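Local atomic coordinates of 3-oxoacyl-[acyl-carrier-protein] synthase 3 (Pseudomonas aeruginosa, PDB entry 2X3E), a protein that probably catalyses the first condensation of fatty acid synthesis, joining an acetyl group from acetyl-CoA to malonyl-ACP with loss of carbon dioxide. Residues 83-86 with 87-90. The protein carries 1 engineered substitution. Numbering follows the deposited sequence.
Sequences GDFC and CPAT
Thr90 OG1 takes a hydrogen bond from the backbone N of Asp84, 2.8 Å away, with an N-H...O angle of 157°. This bond ties Asp84 to Thr90 and closes the 83-90 turn. The Thr90 hydroxyl lies beside its own backbone N (chi1 -60°), which turns it inward to Asp84. Thr90 OG1 also sits 3.4 Å from Gly83 CA. The methyl CG2, anti to the backbone N, meets the Asp84 carboxylate, with Thr90 CG2 to Asp84 OD2 at 3.6 Å. The two side chains cross at about a right angle. Asp84 OD1 is held by Gly54 N.

A water lies between the two arms of the turn. It accepts from Phe85 N and from Thr90 OG1, and the water donates to Pro88 O at 2.8 Å. The Thr90 hydroxyl is thus an acceptor for Asp84 N and a donor to the water.

Residues 83-90 lie in the loop between strand 75-79 and helix 91-97 of the thiolase-like fold. The chain turns its corner at Cys86. The cis peptide bond before Pro88 probably contributes to the reversal. Cys87 pairs antiparallel with a strand of the second subunit, so the sheet continues across the dimer interface.

Thr90 and Pro88 are buried, whereas the 83-86 arm is partly exposed. On that arm, the Phe85 ring turns an edge to two carbonyls: CD2 lies 3.4 Å from Pro88 O and 3.9 Å from Ala89 O. Phe85 CD2 also makes an oblique apolar contact with Pro88 CD at 3.7 Å. Asp84 CB sits over one face of the ring. Phe85 also packs on Met193 of the second subunit.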
ATOM      1  N   GLY A  83       0.024   6.461  -8.287  1.00 15.20           N
ATOM      2  CA  GLY A  83      -0.009   5.248  -9.099  1.00 14.90           C
ATOM      3  C   GLY A  83      -0.606   5.529 -10.466  1.00 15.50           C
ATOM      4  O   GLY A  83      -1.330   6.507 -10.638  1.00 15.77           O
ATOM      5  N   ASP A  84      -0.293   4.669 -11.432  1.00 15.62           N
ATOM      6  CA  ASP A  84      -0.778   4.820 -12.799  1.00 16.36           C
ATOM      7  C   ASP A  84      -2.301   4.701 -12.880  1.00 16.85           C
ATOM      8  O   ASP A  84      -2.920   5.329 -13.740  1.00 17.31           O
ATOM      9  CB  ASP A  84      -0.158   3.770 -13.732  1.00 16.41           C
ATOM     10  CG  ASP A  84       1.356   3.911 -13.884  1.00 17.15           C
ATOM     11  OD1 ASP A  84       1.943   4.928 -13.457  1.00 16.30           O
ATOM     12  OD2 ASP A  84       1.963   2.969 -14.441  1.00 18.35           O
ATOM     13  N   PHE A  85      -2.889   3.895 -11.996  1.00 16.08           N
ATOM     14  CA  PHE A  85      -4.334   3.657 -11.978  1.00 17.21           C
ATOM     15  C   PHE A  85      -4.912   3.889 -10.583  1.00 17.31           C
ATOM     16  O   PHE A  85      -4.174   4.041  -9.609  1.00 16.96           O
ATOM     17  CB  PHE A  85      -4.662   2.219 -12.440  1.00 16.96           C
ATOM     18  CG  PHE A  85      -3.649   1.632 -13.384  1.00 17.23           C
ATOM     19  CD1 PHE A  85      -3.606   2.019 -14.712  1.00 18.99           C
ATOM     20  CD2 PHE A  85      -2.730   0.690 -12.939  1.00 17.81           C
ATOM     21  CE1 PHE A  85      -2.673   1.473 -15.580  1.00 19.23           C
ATOM     22  CE2 PHE A  85      -1.799   0.149 -13.804  1.00 18.14           C
ATOM     23  CZ  PHE A  85      -1.765   0.548 -15.116  1.00 18.70           C
ATOM     24  N   CYS A  86      -6.238   3.936 -10.493  1.00 18.32           N
ATOM     25  CA  CYS A  86      -6.922   3.877  -9.197  1.00 18.63           C
ATOM     26  C   CYS A  86      -7.004   2.411  -8.768  1.00 18.02           C
ATOM     27  O   CYS A  86      -6.843   2.082  -7.592  1.00 18.18           O
ATOM     28  CB  CYS A  86      -8.312   4.517  -9.273  1.00 20.01           C
ATOM     29  SG  CYS A  86      -8.249   6.313  -9.393  1.00 22.31           S
ATOM     30  N   CYS A  87      -7.231   1.544  -9.751  1.00 17.63           N
ATOM     31  CA  CYS A  87      -7.161   0.100  -9.590  1.00 16.88           C
ATOM     32  C   CYS A  87      -6.709  -0.483 -10.935  1.00 16.22           C
ATOM     33  O   CYS A  87      -7.248  -0.108 -11.973  1.00 16.59           O
ATOM     34  CB  CYS A  87      -8.534  -0.453  -9.192  1.00 17.38           C
ATOM     35  SG  CYS A  87      -8.545  -2.231  -8.785  1.00 18.06           S
ATOM     36  N   PRO A  88      -5.708  -1.384 -10.942  1.00 15.34           N
ATOM     37  CA  PRO A  88      -4.960  -1.995  -9.850  1.00 14.62           C
ATOM     38  C   PRO A  88      -3.820  -1.127  -9.326  1.00 14.23           C
ATOM     39  O   PRO A  88      -3.684   0.039  -9.708  1.00 14.50           O
ATOM     40  CB  PRO A  88      -4.380  -3.248 -10.510  1.00 14.50           C
ATOM     41  CG  PRO A  88      -4.113  -2.829 -11.905  1.00 14.73           C
ATOM     42  CD  PRO A  88      -5.258  -1.905 -12.251  1.00 15.52           C
ATOM     43  N   ALA A  89      -3.022  -1.703  -8.437  1.00 13.96           N
ATOM     44  CA  ALA A  89      -1.729  -1.143  -8.091  1.00 13.85           C
ATOM     45  C   ALA A  89      -0.818  -1.078  -9.327  1.00 13.93           C
ATOM     46  O   ALA A  89      -1.064  -1.733 -10.348  1.00 14.21           O
ATOM     47  CB  ALA A  89      -1.077  -1.979  -6.986  1.00 13.49           C
ATOM     48  N   THR A  90       0.230  -0.270  -9.231  1.00 13.92           N
ATOM     49  CA  THR A  90       1.216  -0.130 -10.304  1.00 14.12           C
ATOM     50  C   THR A  90       2.302  -1.209 -10.233  1.00 13.62           C
ATOM     51  O   THR A  90       2.865  -1.596 -11.256  1.00 13.66           O
ATOM     52  CB  THR A  90       1.843   1.279 -10.251  1.00 14.35           C
ATOM     53  OG1 THR A  90       0.802   2.248 -10.416  1.00 15.80           O
ATOM     54  CG2 THR A  90       2.895   1.473 -11.353  1.00 14.30           C
TER
HETATM   55  O   HOH W   1      -1.872   2.185  -9.576  1.00 10.85           O